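Local structure of MmeI (Methylophilus methylotrophus, 5HR4) at residues A[159-164]-A[292-297]; A[190-195]-A[260-265]; A[198-203]-A[281-286]; A[204-209]-A[251-256]. The protein is a Type IIL restriction-modification enzyme that binds DNA and probably methylates adenine at N6, with S-adenosyl-L-methionine as the methyl donor. All coordinates share one frame; numbering follows the deposited sequence.

Contact 1. Residues A[159-164]-A[292-297]; sequences DPINIK and PAIFGS
Ile163, in the first turn of helix 163-178, carries its side chain across to helix 292-301. At CB it branches. CG2, anti to the backbone N, comes up to Ser297, 3.3 Å from its OG and close to its CB. CG1 lies anti to the carbonyl carbon (chi1 -53°) and passes 4.2 Å from the same OG. The tip, CD1, meets Ser297 OG at 3.3 Å and rests 4.0 Å from Ala293 CB, with Ala293 O and Ile294 CD1 close by. Flanked by these methyls, the Ser297 hydroxyl is satisfied inside its own helix: OG donates to Ala293 O at 2.9 Å, a carbonyl that also takes Ser297 N-H. Both helices meet here near their N-terminal ends. Asn162 is the N-cap of helix 163-178, its OD1 accepting a weak, bent bond (121°) from Lys164 N. Ahead of the cap, Ile161 has CG1 in the crowded position between backbone N and carbonyl carbon (chi1 47°). That sends CD1 obliquely onto Ile294, 3.5 Å from CG1, while Ile294 CD1 sits 3.4 Å from Asn162 O. Ile161 also packs on Leu285, a ligand of the bound calcium, and Phe295 reaches helix 416-440.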
loop_
_atom_site.group_PDB
_atom_site.type_symbol
_atom_site.label_atom_id
_atom_site.label_comp_id
_atom_site.label_asym_id
_atom_site.label_seq_id
_atom_site.Cartn_x
_atom_site.Cartn_y
_atom_site.Cartn_z
ATOM N N ASP A 159 3.804 34.051 5.183
ATOM C CA ASP A 159 2.937 32.897 5.428
ATOM C C ASP A 159 3.738 31.608 5.283
ATOM O O ASP A 159 4.358 31.393 4.232
ATOM C CB ASP A 159 1.755 32.867 4.452
ATOM C CG ASP A 159 0.786 34.040 4.628
ATOM O OD1 ASP A 159 0.863 34.751 5.654
ATOM O OD2 ASP A 159 -0.076 34.238 3.739
ATOM N N PRO A 160 3.762 30.735 6.286
ATOM C CA PRO A 160 4.459 29.454 6.113
ATOM C C PRO A 160 3.792 28.606 5.045
ATOM O O PRO A 160 2.584 28.683 4.824
ATOM C CB PRO A 160 4.365 28.800 7.498
ATOM C CG PRO A 160 3.342 29.582 8.239
ATOM C CD PRO A 160 3.352 30.960 7.678
ATOM N N ILE A 161 4.605 27.810 4.354
ATOM C CA ILE A 161 4.106 27.020 3.237
ATOM C C ILE A 161 3.187 25.922 3.746
ATOM O O ILE A 161 3.330 25.425 4.868
ATOM C CB ILE A 161 5.267 26.414 2.429
ATOM C CG1 ILE A 161 6.276 25.772 3.371
ATOM C CG2 ILE A 161 5.941 27.455 1.564
ATOM C CD1 ILE A 161 6.812 24.486 2.848
ATOM N N ASN A 162 2.242 25.525 2.904
ATOM C CA ASN A 162 1.380 24.389 3.195
ATOM C C ASN A 162 1.406 23.441 2.004
ATOM O O ASN A 162 2.249 23.587 1.114
ATOM C CB ASN A 162 -0.049 24.859 3.504
ATOM C CG ASN A 162 -0.595 25.823 2.448
ATOM O OD1 ASN A 162 -0.368 25.654 1.244
ATOM N ND2 ASN A 162 -1.301 26.854 2.901
ATOM N N ILE A 163 0.477 22.489 1.951
ATOM C CA ILE A 163 0.393 21.630 0.774
ATOM C C ILE A 163 0.119 22.428 -0.501
ATOM O O ILE A 163 0.600 22.063 -1.580
ATOM C CB ILE A 163 -0.675 20.548 0.983
ATOM C CG1 ILE A 163 -0.412 19.814 2.289
ATOM C CG2 ILE A 163 -0.658 19.579 -0.192
ATOM C CD1 ILE A 163 0.926 19.160 2.285
ATOM N N LYS A 164 -0.646 23.520 -0.419
ATOM C CA LYS A 164 -0.989 24.231 -1.649
ATOM C C LYS A 164 0.245 24.851 -2.298
ATOM O O LYS A 164 0.253 25.089 -3.509
ATOM C CB LYS A 164 -2.056 25.299 -1.393
ATOM N N PRO A 292 8.242 16.403 5.485
ATOM C CA PRO A 292 7.809 15.299 4.618
ATOM C C PRO A 292 6.543 15.552 3.822
ATOM O O PRO A 292 6.503 15.265 2.615
ATOM C CB PRO A 292 7.591 14.162 5.613
ATOM C CG PRO A 292 8.653 14.401 6.628
ATOM C CD PRO A 292 8.812 15.898 6.750
ATOM N N ALA A 293 5.503 16.067 4.485
ATOM C CA ALA A 293 4.263 16.374 3.773
ATOM C C ALA A 293 4.531 17.274 2.574
ATOM O O ALA A 293 3.990 17.046 1.488
ATOM C CB ALA A 293 3.243 17.018 4.717
ATOM N N ILE A 294 5.389 18.283 2.736
ATOM C CA ILE A 294 5.743 19.115 1.591
ATOM C C ILE A 294 6.477 18.292 0.537
ATOM O O ILE A 294 6.111 18.298 -0.642
ATOM C CB ILE A 294 6.580 20.326 2.021
ATOM C CG1 ILE A 294 5.819 21.142 3.053
ATOM C CG2 ILE A 294 6.911 21.161 0.790
ATOM C CD1 ILE A 294 4.458 21.513 2.626
ATOM N N PHE A 295 7.523 17.572 0.946
ATOM C CA PHE A 295 8.315 16.826 -0.028
ATOM C C PHE A 295 7.468 15.796 -0.757
ATOM O O PHE A 295 7.666 15.558 -1.953
ATOM C CB PHE A 295 9.505 16.159 0.656
ATOM C CG PHE A 295 10.474 17.132 1.261
ATOM C CD1 PHE A 295 11.300 17.899 0.452
ATOM C CD2 PHE A 295 10.563 17.276 2.638
ATOM C CE1 PHE A 295 12.196 18.789 1.010
ATOM C CE2 PHE A 295 11.451 18.171 3.205
ATOM C CZ PHE A 295 12.268 18.928 2.400
ATOM N N GLY A 296 6.490 15.215 -0.074
ATOM C CA GLY A 296 5.663 14.188 -0.671
ATOM C C GLY A 296 4.615 14.746 -1.602
ATOM O O GLY A 296 4.344 14.170 -2.660
ATOM N N SER A 297 4.024 15.884 -1.225
ATOM C CA SER A 297 3.008 16.501 -2.069
ATOM C C SER A 297 3.609 17.001 -3.364
ATOM O O SER A 297 2.976 16.910 -4.423
ATOM C CB SER A 297 2.340 17.646 -1.327
ATOM O OG SER A 297 1.637 17.144 -0.211
#

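Contact 2. Residues A[190-195]-A[260-265]; sequences LVRLLF and KLFEEP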
loop_
_atom_site.group_PDB
_atom_site.type_symbol
_atom_site.label_atom_id
_atom_site.label_comp_id
_atom_site.label_asym_id
_atom_site.label_seq_id
_atom_site.Cartn_x
_atom_site.Cartn_y
_atom_site.Cartn_z
ATOM N N LEU A 190 14.665 22.429 -10.902
ATOM C CA LEU A 190 13.595 22.733 -9.959
ATOM C C LEU A 190 14.056 22.497 -8.527
ATOM O O LEU A 190 13.880 23.348 -7.644
ATOM C CB LEU A 190 12.374 21.881 -10.290
ATOM C CG LEU A 190 11.060 22.422 -9.727
ATOM C CD1 LEU A 190 10.451 23.491 -10.651
ATOM C CD2 LEU A 190 10.092 21.283 -9.465
ATOM N N VAL A 191 14.681 21.350 -8.289
ATOM C CA VAL A 191 15.265 21.064 -6.988
ATOM C C VAL A 191 16.311 22.118 -6.596
ATOM O O VAL A 191 16.451 22.452 -5.415
ATOM C CB VAL A 191 15.825 19.630 -7.030
ATOM C CG1 VAL A 191 17.341 19.603 -6.840
ATOM C CG2 VAL A 191 15.073 18.711 -6.058
ATOM N N ARG A 192 17.035 22.689 -7.559
ATOM C CA ARG A 192 17.875 23.839 -7.237
ATOM C C ARG A 192 17.041 25.030 -6.763
ATOM O O ARG A 192 17.334 25.621 -5.716
ATOM C CB ARG A 192 18.735 24.226 -8.436
ATOM C CG ARG A 192 19.943 23.319 -8.640
ATOM C CD ARG A 192 20.505 23.498 -10.042
ATOM N NE ARG A 192 21.762 22.786 -10.219
ATOM C CZ ARG A 192 22.696 23.138 -11.095
ATOM N NH1 ARG A 192 22.509 24.202 -11.867
ATOM N NH2 ARG A 192 23.825 22.443 -11.183
ATOM N N LEU A 193 16.003 25.407 -7.524
ATOM C CA LEU A 193 15.106 26.472 -7.073
ATOM C C LEU A 193 14.575 26.200 -5.676
ATOM O O LEU A 193 14.429 27.119 -4.859
ATOM C CB LEU A 193 13.938 26.619 -8.037
ATOM C CG LEU A 193 14.394 27.011 -9.427
ATOM C CD1 LEU A 193 13.236 26.768 -10.376
ATOM C CD2 LEU A 193 14.795 28.459 -9.421
ATOM N N LEU A 194 14.250 24.943 -5.392
ATOM C CA LEU A 194 13.727 24.610 -4.080
ATOM C C LEU A 194 14.729 24.975 -3.001
ATOM O O LEU A 194 14.369 25.551 -1.966
ATOM C CB LEU A 194 13.399 23.128 -4.029
ATOM C CG LEU A 194 12.798 22.662 -2.720
ATOM C CD1 LEU A 194 11.496 23.403 -2.463
ATOM C CD2 LEU A 194 12.590 21.163 -2.807
ATOM N N PHE A 195 15.998 24.657 -3.235
ATOM C CA PHE A 195 17.025 25.021 -2.268
ATOM C C PHE A 195 17.107 26.530 -2.121
ATOM O O PHE A 195 17.251 27.047 -1.013
ATOM C CB PHE A 195 18.369 24.438 -2.686
ATOM C CG PHE A 195 19.516 24.906 -1.846
ATOM C CD1 PHE A 195 20.145 26.107 -2.115
ATOM C CD2 PHE A 195 19.976 24.134 -0.798
ATOM C CE1 PHE A 195 21.188 26.540 -1.354
ATOM C CE2 PHE A 195 21.033 24.558 -0.027
ATOM C CZ PHE A 195 21.643 25.766 -0.303
ATOM N N LYS A 260 27.284 18.183 -4.947
ATOM C CA LYS A 260 26.670 17.582 -6.138
ATOM C C LYS A 260 25.469 18.371 -6.666
ATOM O O LYS A 260 25.059 18.180 -7.814
ATOM C CB LYS A 260 26.241 16.146 -5.807
ATOM C CG LYS A 260 25.958 15.248 -7.012
ATOM C CD LYS A 260 25.307 13.947 -6.551
ATOM C CE LYS A 260 24.666 13.207 -7.716
ATOM N NZ LYS A 260 23.886 12.013 -7.278
ATOM N N LEU A 261 24.902 19.257 -5.859
ATOM C CA LEU A 261 23.699 19.977 -6.247
ATOM C C LEU A 261 23.986 21.080 -7.242
ATOM O O LEU A 261 23.111 21.396 -8.046
ATOM C CB LEU A 261 23.003 20.559 -5.008
ATOM C CG LEU A 261 21.821 21.535 -5.146
ATOM C CD1 LEU A 261 20.665 20.920 -5.912
ATOM C CD2 LEU A 261 21.348 22.013 -3.780
ATOM N N PHE A 262 25.180 21.674 -7.238
ATOM C CA PHE A 262 25.415 22.834 -8.099
ATOM C C PHE A 262 26.546 22.637 -9.110
ATOM O O PHE A 262 26.926 23.599 -9.812
ATOM C CB PHE A 262 25.653 24.079 -7.236
ATOM C CG PHE A 262 24.384 24.649 -6.683
ATOM C CD1 PHE A 262 23.561 25.427 -7.482
ATOM C CD2 PHE A 262 23.973 24.351 -5.387
ATOM C CE1 PHE A 262 22.352 25.935 -6.989
ATOM C CE2 PHE A 262 22.766 24.850 -4.892
ATOM C CZ PHE A 262 21.951 25.642 -5.699
ATOM N N GLU A 263 27.064 21.411 -9.237
ATOM C CA GLU A 263 28.280 21.208 -10.004
ATOM C C GLU A 263 28.022 21.192 -11.498
ATOM O O GLU A 263 28.900 21.588 -12.273
ATOM C CB GLU A 263 28.957 19.914 -9.566
ATOM C CG GLU A 263 28.316 18.641 -10.035
ATOM C CD GLU A 263 29.122 17.438 -9.567
ATOM O OE1 GLU A 263 30.223 17.670 -9.012
ATOM O OE2 GLU A 263 28.668 16.278 -9.738
ATOM N N GLU A 264 26.821 20.764 -11.930
ATOM C CA GLU A 264 26.610 20.570 -13.354
ATOM C C GLU A 264 26.077 21.840 -13.998
ATOM O O GLU A 264 25.066 22.379 -13.547
ATOM C CB GLU A 264 25.641 19.434 -13.611
ATOM C CG GLU A 264 25.407 19.203 -15.080
ATOM C CD GLU A 264 24.358 18.146 -15.354
ATOM O OE1 GLU A 264 23.736 17.674 -14.376
ATOM O OE2 GLU A 264 24.156 17.789 -16.545
ATOM N N PRO A 265 26.713 22.340 -15.054
ATOM C CA PRO A 265 26.100 23.431 -15.817
ATOM C C PRO A 265 24.840 22.931 -16.518
ATOM O O PRO A 265 24.761 21.776 -16.948
ATOM C CB PRO A 265 27.201 23.819 -16.817
ATOM C CG PRO A 265 27.890 22.521 -17.081
ATOM C CD PRO A 265 27.923 21.821 -15.726
#
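Arg192 leaves helix 183-200 with CG anti to the carbonyl carbon (chi1 -78°) and runs extended from CG to NE, while Leu261 and Phe195 both hold CG anti to the backbone N. The result is a buried arginine whose guanidinium binds main-chain carbonyls, within the helicase spacer domain, joining helix 183-200 to the short, weakly bonded helix 259-262 and the chain that follows it. The Arg192 and Leu261 side chains run antiparallel alongside one another. NE donates to Leu261 O at 2.9 Å, nearly along the C=O axis. NH2 donates to Glu264 O at 2.7 Å, in the carbonyl plane and on a lone pair, and adds a weak bond back to Leu261 O. Phe262 CD1 lies over one face of the group, and Phe233 makes a cation-pi contact with it. An alanine at Arg192 would remove both carbonyl grips and would probably loosen the hold on the chain from Leu261 to Glu264. Glu264 itself turns its OE1 to a hydrogen bond with His184. On the apolar side, Phe262 presents its edge to the face of Phe195 in an offset edge-to-face pair, planes at 74° and centroids 5.7 Å apart. Leu261 fills in beside them: its CD2 lies 3.9 Å from Phe195 CD2, and its CD1 sits 3.7 Å from both Val191 CG1 and Arg192 CG.

Contact 3. Residues A[198-203]-A[281-286]; sequences FAEDTT and DLCSLD. With CA (calcium ion), chain G.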
loop_
_atom_site.group_PDB
_atom_site.type_symbol
_atom_site.label_atom_id
_atom_site.label_comp_id
_atom_site.label_asym_id
_atom_site.label_seq_id
_atom_site.Cartn_x
_atom_site.Cartn_y
_atom_site.Cartn_z
ATOM N N PHE A 198 14.225 27.744 0.114
ATOM C CA PHE A 198 14.521 27.472 1.514
ATOM C C PHE A 198 15.636 28.379 2.036
ATOM O O PHE A 198 15.599 28.821 3.196
ATOM C CB PHE A 198 14.894 25.998 1.673
ATOM C CG PHE A 198 15.394 25.640 3.040
ATOM C CD1 PHE A 198 14.499 25.379 4.071
ATOM C CD2 PHE A 198 16.762 25.563 3.300
ATOM C CE1 PHE A 198 14.952 25.023 5.347
ATOM C CE2 PHE A 198 17.225 25.213 4.558
ATOM C CZ PHE A 198 16.315 24.944 5.593
ATOM N N ALA A 199 16.627 28.680 1.191
ATOM C CA ALA A 199 17.833 29.343 1.670
ATOM C C ALA A 199 17.581 30.802 2.026
ATOM O O ALA A 199 18.168 31.313 2.991
ATOM C CB ALA A 199 18.952 29.239 0.635
ATOM N N GLU A 200 16.740 31.506 1.262
ATOM C CA GLU A 200 16.555 32.922 1.571
ATOM C C GLU A 200 15.712 33.127 2.826
ATOM O O GLU A 200 15.771 34.206 3.431
ATOM C CB GLU A 200 15.936 33.668 0.392
ATOM C CG GLU A 200 14.535 33.246 0.012
ATOM C CD GLU A 200 14.040 34.028 -1.207
ATOM O OE1 GLU A 200 14.648 35.095 -1.476
ATOM O OE2 GLU A 200 13.060 33.594 -1.882
ATOM N N ASP A 201 14.954 32.109 3.235
ATOM C CA ASP A 201 14.094 32.157 4.408
ATOM C C ASP A 201 14.792 31.632 5.653
ATOM O O ASP A 201 14.177 31.532 6.721
ATOM C CB ASP A 201 12.822 31.356 4.141
ATOM C CG ASP A 201 11.868 32.095 3.270
ATOM O OD1 ASP A 201 12.100 33.319 3.112
ATOM O OD2 ASP A 201 10.903 31.468 2.766
ATOM N N THR A 202 16.046 31.274 5.522
ATOM C CA THR A 202 16.904 30.896 6.619
ATOM C C THR A 202 18.131 31.803 6.520
ATOM O O THR A 202 18.126 32.812 5.795
ATOM C CB THR A 202 17.199 29.396 6.529
ATOM O OG1 THR A 202 15.946 28.682 6.527
ATOM C CG2 THR A 202 18.014 28.941 7.720
ATOM N N THR A 203 19.184 31.454 7.229
ATOM C CA THR A 203 20.373 32.280 7.240
ATOM C C THR A 203 21.405 31.837 6.215
ATOM O O THR A 203 22.564 32.254 6.304
ATOM C CB THR A 203 20.968 32.266 8.637
ATOM O OG1 THR A 203 21.096 30.901 9.060
ATOM C CG2 THR A 203 20.025 33.002 9.582
ATOM N N ASP A 281 5.705 34.312 -6.316
ATOM C CA ASP A 281 4.673 33.804 -5.425
ATOM C C ASP A 281 5.248 32.810 -4.426
ATOM O O ASP A 281 4.982 32.895 -3.223
ATOM C CB ASP A 281 3.586 33.151 -6.261
ATOM C CG ASP A 281 2.249 33.346 -5.688
ATOM O OD1 ASP A 281 1.910 32.582 -4.758
ATOM O OD2 ASP A 281 1.551 34.264 -6.176
ATOM N N LEU A 282 6.026 31.840 -4.915
ATOM C CA LEU A 282 6.640 30.878 -4.008
ATOM C C LEU A 282 7.616 31.568 -3.057
ATOM O O LEU A 282 7.707 31.205 -1.877
ATOM C CB LEU A 282 7.331 29.775 -4.813
ATOM C CG LEU A 282 6.420 28.790 -5.556
ATOM C CD1 LEU A 282 7.239 27.794 -6.351
ATOM C CD2 LEU A 282 5.525 28.056 -4.575
ATOM N N CYS A 283 8.339 32.582 -3.544
ATOM C CA CYS A 283 9.303 33.268 -2.682
ATOM C C CYS A 283 8.618 33.911 -1.490
ATOM O O CYS A 283 9.164 33.917 -0.382
ATOM C CB CYS A 283 10.075 34.338 -3.455
ATOM S SG CYS A 283 11.197 33.724 -4.694
ATOM N N SER A 284 7.430 34.478 -1.699
ATOM C CA SER A 284 6.824 35.246 -0.621
ATOM C C SER A 284 6.376 34.378 0.550
ATOM O O SER A 284 6.097 34.926 1.621
ATOM C CB SER A 284 5.650 36.067 -1.148
ATOM O OG SER A 284 4.597 35.220 -1.541
ATOM N N LEU A 285 6.323 33.054 0.394
ATOM C CA LEU A 285 6.037 32.174 1.516
ATOM C C LEU A 285 7.308 31.903 2.324
ATOM O O LEU A 285 8.429 32.206 1.906
ATOM C CB LEU A 285 5.433 30.866 1.023
ATOM C CG LEU A 285 4.215 31.021 0.112
ATOM C CD1 LEU A 285 3.713 29.667 -0.366
ATOM C CD2 LEU A 285 3.111 31.784 0.810
ATOM N N ASP A 286 7.126 31.319 3.505
ATOM C CA ASP A 286 8.235 30.963 4.383
ATOM C C ASP A 286 8.489 29.466 4.227
ATOM O O ASP A 286 7.654 28.643 4.615
ATOM C CB ASP A 286 7.919 31.338 5.833
ATOM C CG ASP A 286 9.118 31.190 6.761
ATOM O OD1 ASP A 286 10.269 31.176 6.268
ATOM O OD2 ASP A 286 8.910 31.104 7.997
HETATM CA CA CA G . 10.232 33.484 1.577
HETATM O O HOH W 1 11.489 35.345 0.714
#
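Asp281 begins the run with its carbonyl, which takes a hydrogen bond of 2.9 Å from Ser284 OG, the donor lying above the carbonyl plane. Leu282 gives its own carbonyl to Trp287 NE1. At Cys283 the chain reaches the calcium: Cys283 O binds the ion at 2.3 Å, while SG, anti to the carbonyl carbon, stands 3.4 Å from Glu200 OE2. The other carboxylate oxygen of that glutamate, OE1, accepts from Gln211 N. Two residues on, Leu285 O is the next ligand, 2.2 Å from the ion. From the other segment Asp201 grips the metal with both oxygens, OD1 and OD2 each 2.4 Å from it; a water and Gln158 OE1 bring the ligand atoms to six. Asp201 OD2 and Leu285 O lie 2.7 Å apart as fellow ligands of the ion, not as a hydrogen-bonded pair. The calcium probably keeps Asp201 ionised, and Trp287 N donates to OD2 and helps fix its rotation. Asp286 follows, with CG anti to the backbone N; its OD1 comes 3.3 Å from Asp201 CB, the two carboxylate planes turned 76° apart. The site thus ties the end of helix 183-200 to the segment following helix 273-283. Leu282 and Leu285 pack on helix 163-178, Cys283 on helix 209-217, and Phe198 on helix 416-440 of the methyltransferase domain.

Contact 4. Residues A[204-209]-A[251-256]; sequences IFEKSL and LAAFPY
Phe254 drives the edge of its ring into the face of Phe205, a T-shaped pair with planes at 87° and centroids 4.8 Å apart. Phe254 CD1 stands over the centre of the Phe205 ring, and CE1 beside it is 3.4 Å from Phe205 CD2. The Phe254 ring is pinned from another direction too: Leu209 CD2 sits over the middle of its face, 3.5 Å from the centroid and 7° off the normal, a CH-pi contact. The same methyl lies 3.6 Å from Ala253 CB. Pro255 crosses Phe205 at about a right angle, its CD 3.4 Å from Phe205 CD1, and its CG approaches Ile204 O at 3.4 Å. These contacts fasten the loop between helices 183-200 and 209-217 of the helicase spacer domain to the chain leaving helix 249-252. An alanine at Phe205 would remove the face that receives the Phe254 edge, and would probably leave that edge and Pro255 CD less well packed, with Leu209 still against the Phe254 face. One layer out, a type II beta turn from Glu206 to Leu209 brings the chain round so that Phe205 and Leu209 both reach Phe254. Leu209 N donates to Glu206 O at 2.9 Å, and Ser208, third in the turn, takes a positive phi of 67°. Backbone bonds from Phe205 N to Ala199 O and from Ser208 N to Glu200 O tether the loop to the preceding helix. On the other segment Phe254 N donates to Leu251 O at 3.1 Å, and Phe254 O accepts from Arg243 NH1. Phe205 also packs on Leu236, Cys196 and Ala199.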
loop_
_atom_site.group_PDB
_atom_site.type_symbol
_atom_site.label_atom_id
_atom_site.label_comp_id
_atom_site.label_asym_id
_atom_site.label_seq_id
_atom_site.Cartn_x
_atom_site.Cartn_y
_atom_site.Cartn_z
ATOM N N ILE A 204 21.015 31.005 5.250
ATOM C CA ILE A 204 21.966 30.555 4.242
ATOM C C ILE A 204 22.283 31.686 3.272
ATOM O O ILE A 204 23.450 32.039 3.068
ATOM C CB ILE A 204 21.439 29.316 3.505
ATOM C CG1 ILE A 204 21.261 28.167 4.491
ATOM C CG2 ILE A 204 22.433 28.930 2.433
ATOM C CD1 ILE A 204 20.783 26.896 3.859
ATOM N N PHE A 205 21.252 32.241 2.636
ATOM C CA PHE A 205 21.328 33.571 2.051
ATOM C C PHE A 205 20.860 34.588 3.088
ATOM O O PHE A 205 20.096 34.260 3.999
ATOM C CB PHE A 205 20.436 33.722 0.810
ATOM C CG PHE A 205 20.654 32.697 -0.269
ATOM C CD1 PHE A 205 21.732 31.837 -0.255
ATOM C CD2 PHE A 205 19.767 32.627 -1.336
ATOM C CE1 PHE A 205 21.914 30.906 -1.271
ATOM C CE2 PHE A 205 19.948 31.706 -2.357
ATOM C CZ PHE A 205 21.024 30.846 -2.323
ATOM N N GLU A 206 21.310 35.835 2.929
ATOM C CA GLU A 206 20.660 36.947 3.605
ATOM C C GLU A 206 19.168 36.892 3.330
ATOM O O GLU A 206 18.740 36.531 2.233
ATOM C CB GLU A 206 21.192 38.294 3.116
ATOM C CG GLU A 206 22.621 38.643 3.473
ATOM C CD GLU A 206 23.013 40.001 2.892
ATOM O OE1 GLU A 206 22.167 40.927 2.953
ATOM O OE2 GLU A 206 24.137 40.139 2.347
ATOM N N LYS A 207 18.378 37.272 4.329
ATOM C CA LYS A 207 16.929 37.135 4.265
ATOM C C LYS A 207 16.384 37.691 2.959
ATOM O O LYS A 207 16.625 38.853 2.614
ATOM C CB LYS A 207 16.285 37.845 5.461
ATOM C CG LYS A 207 14.860 37.386 5.750
ATOM C CD LYS A 207 14.556 37.368 7.258
ATOM C CE LYS A 207 13.241 36.620 7.549
ATOM N NZ LYS A 207 12.837 36.637 8.994
ATOM N N SER A 208 15.688 36.835 2.219
ATOM C CA SER A 208 14.964 37.206 1.005
ATOM C C SER A 208 15.881 37.640 -0.142
ATOM O O SER A 208 15.431 38.312 -1.073
ATOM C CB SER A 208 13.934 38.301 1.302
ATOM O OG SER A 208 12.867 37.782 2.082
ATOM N N LEU A 209 17.158 37.256 -0.119
ATOM C CA LEU A 209 18.082 37.758 -1.131
ATOM C C LEU A 209 17.691 37.280 -2.524
ATOM O O LEU A 209 17.746 38.043 -3.494
ATOM C CB LEU A 209 19.500 37.321 -0.801
ATOM C CG LEU A 209 20.526 38.195 -1.491
ATOM C CD1 LEU A 209 20.561 39.547 -0.819
ATOM C CD2 LEU A 209 21.870 37.513 -1.435
ATOM N N LEU A 251 24.805 39.931 -7.089
ATOM C CA LEU A 251 25.123 38.512 -7.252
ATOM C C LEU A 251 26.205 38.075 -6.273
ATOM O O LEU A 251 26.153 36.959 -5.735
ATOM C CB LEU A 251 25.560 38.212 -8.687
ATOM C CG LEU A 251 24.509 38.237 -9.801
ATOM C CD1 LEU A 251 25.171 38.364 -11.183
ATOM C CD2 LEU A 251 23.606 37.002 -9.741
ATOM N N ALA A 252 27.196 38.939 -6.027
ATOM C CA ALA A 252 28.271 38.595 -5.104
ATOM C C ALA A 252 27.777 38.373 -3.671
ATOM O O ALA A 252 28.503 37.793 -2.863
ATOM C CB ALA A 252 29.361 39.679 -5.159
ATOM N N ALA A 253 26.555 38.778 -3.338
ATOM C CA ALA A 253 26.051 38.533 -1.994
ATOM C C ALA A 253 25.674 37.078 -1.749
ATOM O O ALA A 253 25.408 36.720 -0.601
ATOM C CB ALA A 253 24.849 39.435 -1.714
ATOM N N PHE A 254 25.657 36.272 -2.728
ATOM C CA PHE A 254 25.220 34.895 -2.518
ATOM C C PHE A 254 26.399 34.013 -2.144
ATOM O O PHE A 254 27.460 34.105 -2.760
ATOM C CB PHE A 254 24.562 34.328 -3.775
ATOM C CG PHE A 254 23.204 34.872 -4.039
ATOM C CD1 PHE A 254 22.082 34.217 -3.563
ATOM C CD2 PHE A 254 23.043 36.040 -4.748
ATOM C CE1 PHE A 254 20.815 34.724 -3.796
ATOM C CE2 PHE A 254 21.784 36.551 -4.986
ATOM C CZ PHE A 254 20.668 35.894 -4.503
ATOM N N PRO A 255 26.235 33.134 -1.169
ATOM C CA PRO A 255 27.376 32.337 -0.705
ATOM C C PRO A 255 27.740 31.272 -1.718
ATOM O O PRO A 255 26.951 30.920 -2.595
ATOM C CB PRO A 255 26.852 31.700 0.586
ATOM C CG PRO A 255 25.345 31.520 0.296
ATOM C CD PRO A 255 24.959 32.716 -0.541
ATOM N N TYR A 256 28.937 30.730 -1.551
ATOM C CA TYR A 256 29.339 29.508 -2.241
ATOM C C TYR A 256 28.669 28.291 -1.593
ATOM O O TYR A 256 28.716 28.122 -0.364
ATOM C CB TYR A 256 30.870 29.407 -2.209
ATOM C CG TYR A 256 31.485 28.074 -2.588
ATOM C CD1 TYR A 256 31.375 27.564 -3.884
ATOM C CD2 TYR A 256 32.220 27.338 -1.656
ATOM C CE1 TYR A 256 31.957 26.335 -4.226
ATOM C CE2 TYR A 256 32.802 26.116 -1.988
ATOM C CZ TYR A 256 32.675 25.614 -3.272
ATOM O OH TYR A 256 33.260 24.386 -3.587
#

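From the N terminus of the model, residues 159-164 open the outermost loop, which contact 1 closes at 292-297; the other three lie inside it, in chain that is helix and loop without a strand. Helix 183-200 supplies residues 190-195 to contact 2 and, at its end, 198-203 to contact 3. Their partners come in the same order, 260-265 before 281-286, so contacts 2 and 3 cross. Contact 4, from 204-209 to 251-256, is the innermost loop and nests within all the others. Asp159 and Ile161 bond by backbone to Asp286, joining contacts 1 and 3. Contact 1 joins helices 163-178 and 292-301, contacts 2 and 3 hold helix 183-200, and contact 4 fastens the loop after it.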